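Local coordinates for omega transaminase (Pseudomonas sp., PDB 5LHA), which probably catalyses the pyridoxal phosphate-dependent transfer of amino groups between amines and keto compounds, as a class-III, fold type I transaminase, at residues T189-D201 with L390-L402. Residues are numbered along the deposited sequence; the frame is centred on the assembly and turned at random.
Sequences TPWLYRNPWDCRD and LDLVSDKRTRQPL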
# COMPACT_ATOMS: atom_id res chain seq x y z
N THR A 189 -9.27 14.47 17.80
CA THR A 189 -9.41 15.91 17.65
C THR A 189 -9.72 16.56 18.99
O THR A 189 -10.40 15.95 19.83
CB THR A 189 -10.50 16.25 16.63
OG1 THR A 189 -10.68 17.67 16.58
CG2 THR A 189 -11.83 15.60 17.02
N PRO A 190 -9.23 17.77 19.26
CA PRO A 190 -9.55 18.43 20.54
C PRO A 190 -10.98 18.94 20.58
O PRO A 190 -11.25 20.14 20.43
CB PRO A 190 -8.51 19.55 20.62
CG PRO A 190 -8.20 19.85 19.21
CD PRO A 190 -8.25 18.55 18.48
N TRP A 191 -11.91 18.00 20.77
CA TRP A 191 -13.35 18.21 20.70
C TRP A 191 -13.90 18.10 22.12
O TRP A 191 -13.87 17.03 22.73
CB TRP A 191 -13.99 17.16 19.79
CG TRP A 191 -15.46 17.36 19.47
CD1 TRP A 191 -16.23 18.47 19.73
CD2 TRP A 191 -16.33 16.42 18.82
NE1 TRP A 191 -17.52 18.27 19.29
CE2 TRP A 191 -17.61 17.02 18.73
CE3 TRP A 191 -16.15 15.13 18.32
CZ2 TRP A 191 -18.70 16.37 18.15
CZ3 TRP A 191 -17.23 14.48 17.75
CH2 TRP A 191 -18.49 15.11 17.66
N LEU A 192 -14.37 19.23 22.66
CA LEU A 192 -14.80 19.25 24.06
C LEU A 192 -16.07 18.43 24.27
O LEU A 192 -16.21 17.76 25.30
CB LEU A 192 -15.03 20.70 24.50
CG LEU A 192 -13.83 21.60 24.73
CD1 LEU A 192 -14.20 23.04 24.36
CD2 LEU A 192 -13.39 21.51 26.17
N TYR A 193 -16.98 18.44 23.29
CA TYR A 193 -18.26 17.76 23.48
C TYR A 193 -18.09 16.24 23.49
O TYR A 193 -18.78 15.55 24.25
CB TYR A 193 -19.25 18.21 22.41
CG TYR A 193 -20.69 17.95 22.80
CD1 TYR A 193 -21.25 18.56 23.92
CD2 TYR A 193 -21.47 17.05 22.08
CE1 TYR A 193 -22.56 18.31 24.29
CE2 TYR A 193 -22.79 16.80 22.44
CZ TYR A 193 -23.33 17.42 23.55
OH TYR A 193 -24.63 17.16 23.93
N ARG A 194 -17.21 15.69 22.65
CA ARG A 194 -16.97 14.25 22.58
C ARG A 194 -15.47 14.00 22.41
O ARG A 194 -14.92 14.36 21.36
CB ARG A 194 -17.73 13.60 21.42
CG ARG A 194 -19.25 13.64 21.52
CD ARG A 194 -19.88 12.77 20.44
NE ARG A 194 -21.34 12.85 20.44
CZ ARG A 194 -22.03 13.82 19.84
NH1 ARG A 194 -21.42 14.79 19.18
NH2 ARG A 194 -23.36 13.79 19.90
N ASN A 195 -14.83 13.38 23.39
CA ASN A 195 -13.41 13.05 23.29
C ASN A 195 -13.13 11.85 24.18
O ASN A 195 -13.89 11.57 25.11
CB ASN A 195 -12.51 14.24 23.64
CG ASN A 195 -12.74 14.78 25.04
OD1 ASN A 195 -12.19 14.27 26.01
ND2 ASN A 195 -13.55 15.83 25.14
N PRO A 196 -12.05 11.10 23.91
CA PRO A 196 -11.76 9.88 24.69
C PRO A 196 -11.58 10.07 26.19
O PRO A 196 -11.68 9.09 26.93
CB PRO A 196 -10.45 9.38 24.06
CG PRO A 196 -10.47 9.90 22.69
CD PRO A 196 -11.19 11.21 22.72
N TRP A 197 -11.28 11.28 26.66
CA TRP A 197 -11.04 11.51 28.08
C TRP A 197 -12.25 12.06 28.81
O TRP A 197 -12.15 12.35 30.01
CB TRP A 197 -9.84 12.45 28.26
CG TRP A 197 -8.64 11.93 27.55
CD1 TRP A 197 -7.69 11.08 28.04
CD2 TRP A 197 -8.28 12.18 26.18
NE1 TRP A 197 -6.75 10.80 27.08
CE2 TRP A 197 -7.09 11.47 25.93
CE3 TRP A 197 -8.85 12.94 25.16
CZ2 TRP A 197 -6.45 11.50 24.69
CZ3 TRP A 197 -8.21 12.97 23.92
CH2 TRP A 197 -7.03 12.25 23.70
N ASP A 198 -13.38 12.22 28.12
CA ASP A 198 -14.54 12.96 28.61
C ASP A 198 -14.12 14.26 29.28
O ASP A 198 -14.69 14.67 30.30
CB ASP A 198 -15.34 12.09 29.58
CG ASP A 198 -15.75 10.78 28.96
OD1 ASP A 198 -15.80 10.70 27.72
OD2 ASP A 198 -16.01 9.81 29.72
N CYS A 199 -13.13 14.94 28.68
CA CYS A 199 -12.51 16.12 29.26
C CYS A 199 -13.19 17.38 28.73
O CYS A 199 -13.18 17.64 27.52
CB CYS A 199 -11.01 16.11 28.93
SG CYS A 199 -10.05 17.43 29.66
N ARG A 200 -13.78 18.16 29.64
CA ARG A 200 -14.49 19.38 29.25
C ARG A 200 -13.70 20.64 29.58
O ARG A 200 -14.27 21.74 29.58
CB ARG A 200 -15.86 19.43 29.92
CG ARG A 200 -16.61 18.11 29.96
CD ARG A 200 -16.75 17.47 28.60
NE ARG A 200 -17.47 16.20 28.68
CZ ARG A 200 -17.37 15.23 27.78
NH1 ARG A 200 -16.57 15.35 26.73
NH2 ARG A 200 -18.07 14.11 27.95
N ASP A 201 -12.39 20.51 29.80
CA ASP A 201 -11.53 21.65 30.12
C ASP A 201 -10.55 21.86 28.98
O ASP A 201 -9.79 20.94 28.64
CB ASP A 201 -10.78 21.42 31.44
CG ASP A 201 -9.80 22.54 31.77
OD1 ASP A 201 -8.75 22.64 31.10
OD2 ASP A 201 -10.07 23.31 32.73
N LEU A 390 -25.30 22.84 15.49
CA LEU A 390 -26.19 22.41 16.56
C LEU A 390 -26.07 20.89 16.65
O LEU A 390 -26.35 20.19 15.67
CB LEU A 390 -27.63 22.85 16.29
CG LEU A 390 -27.88 24.35 16.09
CD1 LEU A 390 -27.82 24.70 14.61
CD2 LEU A 390 -29.22 24.78 16.69
N ASP A 391 -25.63 20.39 17.79
CA ASP A 391 -25.37 18.96 17.94
C ASP A 391 -26.57 18.28 18.59
O ASP A 391 -26.83 18.45 19.79
CB ASP A 391 -24.08 18.74 18.74
CG ASP A 391 -23.50 17.37 18.50
OD1 ASP A 391 -24.28 16.40 18.43
OD2 ASP A 391 -22.26 17.29 18.34
N LEU A 392 -27.28 17.46 17.82
CA LEU A 392 -28.49 16.81 18.29
C LEU A 392 -28.12 15.43 18.84
O LEU A 392 -27.41 14.66 18.19
CB LEU A 392 -29.53 16.69 17.18
CG LEU A 392 -29.94 17.93 16.37
CD1 LEU A 392 -30.97 17.55 15.31
CD2 LEU A 392 -30.48 19.07 17.25
N VAL A 393 -28.59 15.14 20.05
CA VAL A 393 -28.29 13.91 20.75
C VAL A 393 -29.59 13.24 21.16
O VAL A 393 -30.64 13.88 21.27
CB VAL A 393 -27.40 14.15 21.98
CG1 VAL A 393 -26.14 14.87 21.58
CG2 VAL A 393 -28.17 14.94 23.03
N SER A 394 -29.51 11.93 21.39
CA SER A 394 -30.63 11.20 21.97
C SER A 394 -30.61 11.24 23.49
O SER A 394 -31.67 11.04 24.12
CB SER A 394 -30.62 9.75 21.49
OG SER A 394 -29.31 9.21 21.48
N ASP A 395 -29.45 11.51 24.09
CA ASP A 395 -29.27 11.46 25.54
C ASP A 395 -28.32 12.58 25.93
O ASP A 395 -27.19 12.63 25.44
CB ASP A 395 -28.73 10.09 25.99
CG ASP A 395 -28.58 9.98 27.51
OD1 ASP A 395 -27.91 10.83 28.13
OD2 ASP A 395 -29.13 9.02 28.09
N LYS A 396 -28.79 13.46 26.82
CA LYS A 396 -27.96 14.58 27.25
C LYS A 396 -26.73 14.10 28.02
O LYS A 396 -25.63 14.64 27.83
CB LYS A 396 -28.79 15.55 28.10
CG LYS A 396 -29.86 16.34 27.30
CD LYS A 396 -30.74 17.22 28.19
CE LYS A 396 -31.53 16.42 29.24
NZ LYS A 396 -32.58 15.50 28.67
N ARG A 397 -26.88 13.08 28.86
CA ARG A 397 -25.77 12.68 29.74
C ARG A 397 -24.61 12.07 28.95
O ARG A 397 -23.45 12.40 29.20
CB ARG A 397 -26.27 11.70 30.81
CG ARG A 397 -27.28 12.29 31.81
CD ARG A 397 -27.32 11.51 33.14
NE ARG A 397 -28.64 11.53 33.79
CZ ARG A 397 -28.95 10.82 34.88
NH1 ARG A 397 -28.04 10.03 35.44
NH2 ARG A 397 -30.17 10.89 35.40
N THR A 398 -24.91 11.18 28.00
CA THR A 398 -23.86 10.46 27.29
C THR A 398 -23.46 11.12 25.98
O THR A 398 -22.48 10.67 25.36
CB THR A 398 -24.30 9.04 26.97
OG1 THR A 398 -23.17 8.31 26.50
CG2 THR A 398 -25.34 9.09 25.87
N ARG A 399 -24.18 12.16 25.55
CA ARG A 399 -23.94 12.87 24.30
C ARG A 399 -23.97 11.96 23.07
O ARG A 399 -23.31 12.23 22.07
CB ARG A 399 -22.60 13.63 24.35
CG ARG A 399 -22.54 14.62 25.50
CD ARG A 399 -21.51 14.23 26.55
NE ARG A 399 -21.35 15.29 27.55
CZ ARG A 399 -20.63 16.39 27.38
NH1 ARG A 399 -19.97 16.62 26.25
NH2 ARG A 399 -20.57 17.28 28.36
N GLN A 400 -24.71 10.86 23.12
CA GLN A 400 -24.80 10.00 21.95
C GLN A 400 -25.53 10.73 20.84
O GLN A 400 -26.63 11.24 21.06
CB GLN A 400 -25.51 8.69 22.24
CG GLN A 400 -25.44 7.79 21.03
CD GLN A 400 -25.89 6.39 21.30
OE1 GLN A 400 -26.39 6.09 22.39
NE2 GLN A 400 -25.70 5.51 20.33
N PRO A 401 -24.96 10.81 19.64
CA PRO A 401 -25.65 11.50 18.55
C PRO A 401 -26.97 10.84 18.16
O PRO A 401 -27.16 9.63 18.31
CB PRO A 401 -24.63 11.42 17.40
CG PRO A 401 -23.81 10.22 17.73
CD PRO A 401 -23.70 10.20 19.21
N LEU A 402 -27.91 11.67 17.70
CA LEU A 402 -29.07 11.17 16.99
C LEU A 402 -28.63 10.32 15.81
O LEU A 402 -27.62 10.61 15.16
CB LEU A 402 -29.93 12.33 16.47
CG LEU A 402 -31.03 13.04 17.28
CD1 LEU A 402 -31.77 14.03 16.38
CD2 LEU A 402 -32.01 12.04 17.87
O HOH W 1 -25.19 17.74 26.34
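With CG anti to its carbonyl carbon (chi1 -65°) and the chain extended from CG to NE, Arg-194 sends its guanidinium across to Asp-391. The pair meets end-on in a salt bridge: NH1 of Arg-194 lies 2.8 Å from OD2 of Asp-391, on the syn side but tilted out of the carboxylate plane, and NH2 lies 3.1 Å from OD1, reached from above that plane. NE of Arg-194 bonds to O of Arg-399 at 2.6 Å, and NH2 adds a weak bond to that same carbonyl. Returning the grip, NH1 of Arg-399, whose chain bends at chi2 (113°), makes a weak bond to O of Tyr-193 (2.6 Å). CG of Arg-399 lies over a face of the Tyr-193 ring, 3.9 Å from its centroid, a CH-pi contact. The Arg-399 guanidinium stacks on that of Arg-200, centres 3.5 Å apart and planes 10° apart; NH1 of Arg-200 donates to O of Leu-192. Without the Arg-194 guanidinium, as with an alanine here, the Arg-399 carbonyl is likely to lose both donors and Asp-391 to lean on Arg-382. The contact thus holds the loop after edge strand 184-187 of one sheet against strand 387-393, of the other sheet, and the turn leading to 400-401. Its chemistry implies a buried carboxylate whose charge is probably balanced by Arg-194 and Arg-382, whereas the stacked arginine pair, two like charges, probably relies on carbonyl acceptors and solvent to offset repulsion.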